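Local coordinates for DNA mismatch repair protein PMS1 (Saccharomyces cerevisiae, PDB 3H4L) that binds ATP through an N-terminal GHKL-type ATPase domain, probably hydrolysing it, and takes part in DNA mismatch repair in the yeast nucleus, at residues Ala29-Val34 with Leu175-Gly180; Arg227-Val232 with Ala315-Leu320; Ile285-Asn288 with Glu293-Thr296. All blocks are in the same frame, centred on the assembly; numbering follows the deposited sequence.

Interaction 1 (Ala29-Val34 with Leu175-Gly180)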
loop_
_atom_site.group_PDB
_atom_site.type_symbol
_atom_site.label_atom_id
_atom_site.label_comp_id
_atom_site.label_asym_id
_atom_site.label_seq_id
_atom_site.Cartn_x
_atom_site.Cartn_y
_atom_site.Cartn_z
ATOM N N ALA B 29 0.134 -10.724 -15.867
ATOM C CA ALA B 29 0.704 -9.548 -16.502
ATOM C C ALA B 29 1.911 -9.075 -15.699
ATOM O O ALA B 29 2.965 -8.806 -16.264
ATOM C CB ALA B 29 -0.343 -8.438 -16.602
ATOM N N VAL B 30 1.758 -8.992 -14.381
ATOM C CA VAL B 30 2.844 -8.559 -13.506
ATOM C C VAL B 30 4.046 -9.486 -13.611
ATOM O O VAL B 30 5.191 -9.026 -13.672
ATOM C CB VAL B 30 2.399 -8.520 -12.036
ATOM C CG1 VAL B 30 3.569 -8.114 -11.146
ATOM C CG2 VAL B 30 1.232 -7.549 -11.875
ATOM N N LYS B 31 3.789 -10.792 -13.613
ATOM C CA LYS B 31 4.874 -11.755 -13.732
ATOM C C LYS B 31 5.706 -11.411 -14.958
ATOM O O LYS B 31 6.931 -11.309 -14.873
ATOM C CB LYS B 31 4.344 -13.165 -13.928
ATOM C CG LYS B 31 4.071 -13.963 -12.690
ATOM C CD LYS B 31 3.749 -15.391 -13.119
ATOM C CE LYS B 31 3.438 -16.299 -11.948
ATOM N NZ LYS B 31 3.195 -17.697 -12.421
ATOM N N GLU B 32 5.027 -11.239 -16.092
ATOM C CA GLU B 32 5.674 -10.936 -17.369
ATOM C C GLU B 32 6.544 -9.688 -17.325
ATOM O O GLU B 32 7.644 -9.662 -17.899
ATOM C CB GLU B 32 4.622 -10.800 -18.473
ATOM C CG GLU B 32 3.784 -12.070 -18.696
ATOM C CD GLU B 32 4.599 -13.240 -19.229
ATOM O OE1 GLU B 32 5.848 -13.160 -19.252
ATOM O OE2 GLU B 32 3.985 -14.255 -19.622
ATOM N N LEU B 33 6.058 -8.660 -16.637
ATOM C CA LEU B 33 6.807 -7.419 -16.515
ATOM C C LEU B 33 8.040 -7.549 -15.603
ATOM O O LEU B 33 9.136 -7.094 -15.959
ATOM C CB LEU B 33 5.882 -6.311 -16.015
ATOM C CG LEU B 33 4.743 -6.049 -17.001
ATOM C CD1 LEU B 33 3.786 -5.027 -16.413
ATOM C CD2 LEU B 33 5.317 -5.577 -18.344
ATOM N N VAL B 34 7.864 -8.154 -14.433
ATOM C CA VAL B 34 8.983 -8.343 -13.517
ATOM C C VAL B 34 10.071 -9.172 -14.222
ATOM O O VAL B 34 11.241 -8.762 -14.273
ATOM C CB VAL B 34 8.512 -9.053 -12.205
ATOM C CG1 VAL B 34 9.710 -9.431 -11.334
ATOM C CG2 VAL B 34 7.556 -8.133 -11.431
ATOM N N LEU B 175 0.150 -9.949 -5.115
ATOM C CA LEU B 175 1.120 -9.508 -4.114
ATOM C C LEU B 175 1.986 -10.680 -3.691
ATOM O O LEU B 175 3.205 -10.559 -3.517
ATOM C CB LEU B 175 0.406 -8.941 -2.889
ATOM C CG LEU B 175 1.290 -8.152 -1.917
ATOM C CD1 LEU B 175 1.999 -7.031 -2.646
ATOM C CD2 LEU B 175 0.431 -7.594 -0.803
ATOM N N THR B 176 1.341 -11.826 -3.528
ATOM C CA THR B 176 2.039 -13.045 -3.146
ATOM C C THR B 176 3.179 -13.297 -4.121
ATOM O O THR B 176 4.300 -13.589 -3.719
ATOM C CB THR B 176 1.097 -14.232 -3.183
ATOM O OG1 THR B 176 0.011 -13.992 -2.287
ATOM C CG2 THR B 176 1.822 -15.491 -2.768
ATOM N N VAL B 177 2.876 -13.176 -5.406
ATOM C CA VAL B 177 3.864 -13.382 -6.444
ATOM C C VAL B 177 4.959 -12.325 -6.389
ATOM O O VAL B 177 6.117 -12.613 -6.691
ATOM C CB VAL B 177 3.207 -13.351 -7.824
ATOM C CG1 VAL B 177 4.256 -13.127 -8.911
ATOM C CG2 VAL B 177 2.465 -14.644 -8.051
ATOM N N ILE B 178 4.607 -11.099 -6.022
ATOM C CA ILE B 178 5.633 -10.072 -5.953
ATOM C C ILE B 178 6.540 -10.383 -4.758
ATOM O O ILE B 178 7.761 -10.188 -4.825
ATOM C CB ILE B 178 5.014 -8.646 -5.843
ATOM C CG1 ILE B 178 4.470 -8.211 -7.206
ATOM C CG2 ILE B 178 6.064 -7.647 -5.391
ATOM C CD1 ILE B 178 3.727 -6.881 -7.194
ATOM N N GLN B 179 5.952 -10.896 -3.677
ATOM C CA GLN B 179 6.739 -11.253 -2.498
ATOM C C GLN B 179 7.748 -12.338 -2.876
ATOM O O GLN B 179 8.906 -12.306 -2.428
ATOM C CB GLN B 179 5.825 -11.740 -1.370
ATOM C CG GLN B 179 4.861 -10.666 -0.865
ATOM C CD GLN B 179 3.805 -11.208 0.077
ATOM O OE1 GLN B 179 3.162 -12.212 -0.210
ATOM N NE2 GLN B 179 3.612 -10.536 1.205
ATOM N N GLY B 180 7.321 -13.278 -3.722
ATOM C CA GLY B 180 8.215 -14.341 -4.154
ATOM C C GLY B 180 9.464 -13.817 -4.861
ATOM O O GLY B 180 10.587 -14.227 -4.571
#
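Val30 and Lys31 of helix 26-39 meet Ile178 and Val177 of helix 167-184, where two helices lie beside each other on one face of the large mixed sheet of the GHKL ATPase fold, the fold named for DNA gyrase B, Hsp90, histidine kinases and MutL. The segments run in the same general direction, with the CA atoms of Lys31 and Val177 7.5 Å apart, so only side chains touch, and they do so through carbon alone.

Two kinds of packing make up the contact. The deeper one is purely aliphatic and faces the sheet. Val30 sends CG1 across with that methyl anti to its own backbone N (chi1 178°), and it comes to rest against the flank of Ile178, 4.0 Å from CG1 and 4.1 Å from CD1 of that isoleucine. Ile178 leaves its helix at a slant, but its extended CG1-CD1 arm brings it back toward the valine, and the two side chains cross at about a right angle. Below them, Ile47 and Phe49 of strand 44-50 take Ile178, while Ile57 of strand 56-61 takes Val30.

The second kind lies nearer the surface and uses the aliphatic part of a lysine. Lys31 runs fully extended beyond CG and passes Val177 instead of pointing its ammonium group at it; farther along helix 167-184, Tyr181 also touches the lysine. The neighbouring Glu32 belongs to the nucleotide pocket, and the side chain of Lys31 is about 9 Å from the bound ATP analogue, so the contact lies close behind the nucleotide site. The outer touch is a single one: Lys31 CG against Val177 CG1, at 3.9 Å.

Interaction 2 (Arg227-Val232 with Ala315-Leu320)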
loop_
_atom_site.group_PDB
_atom_site.type_symbol
_atom_site.label_atom_id
_atom_site.label_comp_id
_atom_site.label_asym_id
_atom_site.label_seq_id
_atom_site.Cartn_x
_atom_site.Cartn_y
_atom_site.Cartn_z
ATOM N N ARG B 227 9.695 -15.587 12.949
ATOM C CA ARG B 227 9.256 -16.350 14.118
ATOM C C ARG B 227 8.965 -17.798 13.728
ATOM O O ARG B 227 8.073 -18.065 12.918
ATOM C CB ARG B 227 8.004 -15.707 14.732
ATOM C CG ARG B 227 7.708 -16.151 16.158
ATOM C CD ARG B 227 6.529 -15.387 16.758
ATOM N NE ARG B 227 5.249 -15.762 16.158
ATOM C CZ ARG B 227 4.096 -15.143 16.404
ATOM N NH1 ARG B 227 4.062 -14.113 17.239
ATOM N NH2 ARG B 227 2.972 -15.557 15.827
ATOM N N GLY B 228 9.726 -18.728 14.300
ATOM C CA GLY B 228 9.532 -20.137 13.998
ATOM C C GLY B 228 10.394 -20.639 12.854
ATOM O O GLY B 228 10.382 -21.827 12.538
ATOM N N LEU B 229 11.146 -19.731 12.233
ATOM C CA LEU B 229 12.017 -20.087 11.117
ATOM C C LEU B 229 13.411 -20.495 11.565
ATOM O O LEU B 229 13.928 -20.006 12.572
ATOM C CB LEU B 229 12.154 -18.923 10.132
ATOM C CG LEU B 229 10.972 -18.474 9.282
ATOM C CD1 LEU B 229 11.488 -17.434 8.304
ATOM C CD2 LEU B 229 10.345 -19.643 8.528
ATOM N N GLU B 230 14.009 -21.390 10.788
ATOM C CA GLU B 230 15.348 -21.891 11.052
ATOM C C GLU B 230 16.049 -22.030 9.715
ATOM O O GLU B 230 15.461 -22.526 8.757
ATOM C CB GLU B 230 15.294 -23.265 11.738
ATOM C CG GLU B 230 14.775 -23.240 13.171
ATOM C CD GLU B 230 15.737 -22.556 14.122
ATOM O OE1 GLU B 230 15.345 -22.270 15.272
ATOM O OE2 GLU B 230 16.892 -22.309 13.719
ATOM N N GLU B 231 17.300 -21.593 9.649
ATOM C CA GLU B 231 18.070 -21.685 8.420
ATOM C C GLU B 231 18.214 -23.125 7.939
ATOM O O GLU B 231 18.325 -24.056 8.741
ATOM C CB GLU B 231 19.457 -21.081 8.626
ATOM C CG GLU B 231 20.457 -21.484 7.550
ATOM C CD GLU B 231 21.839 -20.898 7.770
ATOM O OE1 GLU B 231 22.783 -21.323 7.068
ATOM O OE2 GLU B 231 21.982 -20.012 8.636
ATOM N N VAL B 232 18.206 -23.289 6.619
ATOM C CA VAL B 232 18.357 -24.589 5.989
ATOM C C VAL B 232 19.581 -24.487 5.093
ATOM O O VAL B 232 19.689 -23.566 4.288
ATOM C CB VAL B 232 17.106 -24.951 5.141
ATOM C CG1 VAL B 232 17.340 -26.233 4.345
ATOM C CG2 VAL B 232 15.910 -25.125 6.051
ATOM N N ALA B 315 6.100 -23.084 6.685
ATOM C CA ALA B 315 6.329 -21.898 5.872
ATOM C C ALA B 315 7.615 -22.266 5.117
ATOM O O ALA B 315 8.575 -22.752 5.721
ATOM C CB ALA B 315 6.555 -20.683 6.752
ATOM N N VAL B 316 7.638 -22.050 3.804
ATOM C CA VAL B 316 8.808 -22.421 3.017
ATOM C C VAL B 316 9.468 -21.313 2.214
ATOM O O VAL B 316 8.801 -20.478 1.606
ATOM C CB VAL B 316 8.473 -23.545 2.032
ATOM C CG1 VAL B 316 9.767 -24.114 1.434
ATOM C CG2 VAL B 316 7.660 -24.613 2.730
ATOM N N PHE B 317 10.795 -21.345 2.215
ATOM C CA PHE B 317 11.636 -20.399 1.489
ATOM C C PHE B 317 12.906 -21.173 1.165
ATOM O O PHE B 317 13.927 -21.029 1.839
ATOM C CB PHE B 317 11.992 -19.186 2.355
ATOM C CG PHE B 317 10.806 -18.433 2.859
ATOM C CD1 PHE B 317 10.403 -18.556 4.183
ATOM C CD2 PHE B 317 10.083 -17.604 2.009
ATOM C CE1 PHE B 317 9.294 -17.862 4.662
ATOM C CE2 PHE B 317 8.968 -16.901 2.474
ATOM C CZ PHE B 317 8.574 -17.031 3.802
ATOM N N LEU B 318 12.841 -22.008 0.137
ATOM C CA LEU B 318 14.001 -22.803 -0.219
ATOM C C LEU B 318 14.487 -22.603 -1.630
ATOM O O LEU B 318 13.707 -22.613 -2.581
ATOM C CB LEU B 318 13.700 -24.280 0.001
ATOM C CG LEU B 318 13.313 -24.627 1.433
ATOM C CD1 LEU B 318 13.124 -26.120 1.534
ATOM C CD2 LEU B 318 14.394 -24.159 2.394
ATOM N N ASN B 319 15.792 -22.420 -1.762
ATOM C CA ASN B 319 16.388 -22.251 -3.072
ATOM C C ASN B 319 17.215 -23.476 -3.404
ATOM O O ASN B 319 18.087 -23.866 -2.626
ATOM C CB ASN B 319 17.290 -21.016 -3.120
ATOM C CG ASN B 319 17.954 -20.834 -4.482
ATOM O OD1 ASN B 319 17.286 -20.559 -5.487
ATOM N ND2 ASN B 319 19.273 -21.004 -4.521
ATOM N N LEU B 320 16.914 -24.086 -4.550
ATOM C CA LEU B 320 17.648 -25.250 -5.033
ATOM C C LEU B 320 18.630 -24.710 -6.057
ATOM O O LEU B 320 18.233 -24.205 -7.114
ATOM C CB LEU B 320 16.723 -26.272 -5.705
ATOM C CG LEU B 320 15.553 -26.854 -4.910
ATOM C CD1 LEU B 320 15.095 -28.149 -5.570
ATOM C CD2 LEU B 320 15.975 -27.120 -3.471
#
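Leu229 divides its two methyls between two partners: CD2 rests on Ala315 CB at 4.3 Å, and CD1 comes up obliquely to Phe317 CE1, also at 4.3 Å. Three residues on, the contact is made again on the other face of the sheet. There Leu318 lays CD2 on the branch point of Val232, 3.9 Å from Val232 CB, with both valine methyls 4.1 Å from that same CD2. One leucine methyl thus sits over the fork of the valine, and the two side chains cross at about a right angle. Leu318 reaches it with CG anti to its carbonyl carbon (chi1 -59°), which swings the methyl back toward strand 229-237.

These strands are not neighbours in their sheet. Their touching parts head the same way, 24° apart, and strand 261-269 runs antiparallel between them. It ties Glu230 to Ile268 and Val232 to Gly266 by backbone hydrogen bonds, and Ala315 to Ser269 on its other side, so the side chains meet past the intervening strand. The Phe317 ring is backed in turn by Phe284, their planes about 10° apart.

The arrangement belongs to the four-stranded sheet of the S5-like domain characteristic of MutL-family proteins. Beyond Val232 lies helix 343-362, whose Tyr357 touches that valine and hydrogen-bonds through OH to the carbonyl of Glu231. On the far side of strand 316-321 the sheet is completed by strand 283-287.

Interaction 3 (Ile285-Asn288 with Glu293-Thr296)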
loop_
_atom_site.group_PDB
_atom_site.type_symbol
_atom_site.label_atom_id
_atom_site.label_comp_id
_atom_site.label_asym_id
_atom_site.label_seq_id
_atom_site.Cartn_x
_atom_site.Cartn_y
_atom_site.Cartn_z
ATOM N N ILE B 285 9.441 -21.727 -3.398
ATOM C CA ILE B 285 10.553 -22.591 -3.801
ATOM C C ILE B 285 11.234 -22.008 -5.022
ATOM O O ILE B 285 10.576 -21.599 -5.985
ATOM C CB ILE B 285 10.076 -23.974 -4.197
ATOM C CG1 ILE B 285 9.039 -23.803 -5.306
ATOM C CG2 ILE B 285 9.540 -24.709 -2.989
ATOM C CD1 ILE B 285 8.334 -25.018 -5.709
ATOM N N TYR B 286 12.555 -21.998 -4.995
ATOM C CA TYR B 286 13.303 -21.460 -6.107
ATOM C C TYR B 286 14.395 -22.395 -6.607
ATOM O O TYR B 286 15.037 -23.103 -5.832
ATOM C CB TYR B 286 13.957 -20.141 -5.713
ATOM C CG TYR B 286 13.065 -19.165 -4.993
ATOM C CD1 TYR B 286 12.788 -19.316 -3.637
ATOM C CD2 TYR B 286 12.565 -18.042 -5.650
ATOM C CE1 TYR B 286 12.053 -18.361 -2.951
ATOM C CE2 TYR B 286 11.827 -17.087 -4.976
ATOM C CZ TYR B 286 11.582 -17.243 -3.624
ATOM O OH TYR B 286 10.938 -16.245 -2.931
ATOM N N VAL B 287 14.590 -22.387 -7.920
ATOM C CA VAL B 287 15.629 -23.179 -8.552
ATOM C C VAL B 287 16.447 -22.146 -9.313
ATOM O O VAL B 287 15.981 -21.551 -10.288
ATOM C CB VAL B 287 15.046 -24.226 -9.515
ATOM C CG1 VAL B 287 16.175 -24.987 -10.207
ATOM C CG2 VAL B 287 14.164 -25.188 -8.741
ATOM N N ASN B 288 17.666 -21.923 -8.837
ATOM C CA ASN B 288 18.556 -20.930 -9.426
ATOM C C ASN B 288 17.893 -19.551 -9.437
ATOM O O ASN B 288 17.727 -18.929 -10.488
ATOM C CB ASN B 288 18.982 -21.332 -10.845
ATOM C CG ASN B 288 19.808 -22.609 -10.866
ATOM O OD1 ASN B 288 20.562 -22.904 -9.931
ATOM N ND2 ASN B 288 19.678 -23.369 -11.946
ATOM N N GLU B 293 7.267 -23.519 -10.217
ATOM C CA GLU B 293 6.111 -24.274 -9.730
ATOM C C GLU B 293 6.487 -25.741 -9.517
ATOM O O GLU B 293 6.221 -26.586 -10.371
ATOM C CB GLU B 293 4.958 -24.192 -10.738
ATOM C CG GLU B 293 4.583 -22.774 -11.144
ATOM C CD GLU B 293 3.597 -22.118 -10.195
ATOM O OE1 GLU B 293 2.375 -22.265 -10.414
ATOM O OE2 GLU B 293 4.045 -21.460 -9.231
ATOM N N TYR B 294 7.107 -26.036 -8.378
ATOM C CA TYR B 294 7.519 -27.403 -8.051
ATOM C C TYR B 294 6.440 -28.097 -7.224
ATOM O O TYR B 294 6.595 -28.238 -6.010
ATOM C CB TYR B 294 8.806 -27.380 -7.229
ATOM C CG TYR B 294 9.886 -28.329 -7.667
ATOM C CD1 TYR B 294 9.583 -29.592 -8.159
ATOM C CD2 TYR B 294 11.227 -27.972 -7.546
ATOM C CE1 TYR B 294 10.594 -30.480 -8.519
ATOM C CE2 TYR B 294 12.241 -28.844 -7.898
ATOM C CZ TYR B 294 11.922 -30.097 -8.384
ATOM O OH TYR B 294 12.938 -30.961 -8.718
ATOM N N SER B 295 5.360 -28.530 -7.869
ATOM C CA SER B 295 4.278 -29.204 -7.155
ATOM C C SER B 295 4.794 -30.410 -6.360
ATOM O O SER B 295 4.517 -30.554 -5.164
ATOM C CB SER B 295 3.200 -29.648 -8.139
ATOM N N THR B 296 5.553 -31.265 -7.038
ATOM C CA THR B 296 6.112 -32.466 -6.435
ATOM C C THR B 296 6.952 -32.210 -5.181
ATOM O O THR B 296 6.728 -32.841 -4.149
ATOM C CB THR B 296 6.951 -33.251 -7.482
ATOM O OG1 THR B 296 7.661 -34.318 -6.842
ATOM C CG2 THR B 296 7.939 -32.335 -8.173
#
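Val287 and Ile285 lean on Tyr294 where strand 283-287 gives way to helix 295-306, the opening half of a beta-alpha-beta crossover. The unit goes on to strand 316-321, parallel to the first strand and next to it in the sheet, and the connection is left-handed, the hallmark of the S5-like fold. Both aliphatic residues leave the strand on the helix side, and Tyr286 between them points the other way.

Tyr294 turns its ring in toward the strand, and Val287 approaches that ring obliquely. CG2 does the touching, 4.2 Å from Tyr294 CE2; with chi1 at 177° this methyl stands beside the valine's backbone N, and leaves CG1 farther from the tyrosine. The ring is wedged further by Leu320 of strand 316-321 and by Leu340 of a loop, so aliphatic groups from several parts of the domain gather round it.

Ile285 points from the strand toward the base of the same tyrosine, and together with Val287 it presents an aliphatic surface to it, one residue at the start of the side chain and the other at the ring. The modelled ethyl arm of the isoleucine runs too close to be trusted: CD1 is placed nearer to Tyr294 CB than two carbons can sit, so the exact rotation of this side chain is doubtful, though its place facing the tyrosine is plain.

Tyr294 is the N-cap residue of helix 295-306, so the contact falls at the very start of the helix. The turn into the helix contains a weak backbone hydrogen bond, from Ser295 N to Glu293 O at 3.3 Å.

Along the chain interaction 1 closes first, and interaction 3 is nested inside the loop closed by interaction 2. Interaction 1 lies in the ATPase domain, the other two in the S5-like domain, where strands 283-287 and 316-321 are sheet neighbours; their centres are 14 Å apart and Tyr286 pairs with Leu318 and Leu320 through the backbone. The centre of interaction 1 lies 16 Å from that of interaction 3 and 21 Å from that of interaction 2. It meets interaction 3 where Gly180 O and Tyr286 OH, 2.6 Å apart, form a probable hydrogen bond, joining helix 167-184 of the nucleotide-binding domain directly to the second domain's sheet.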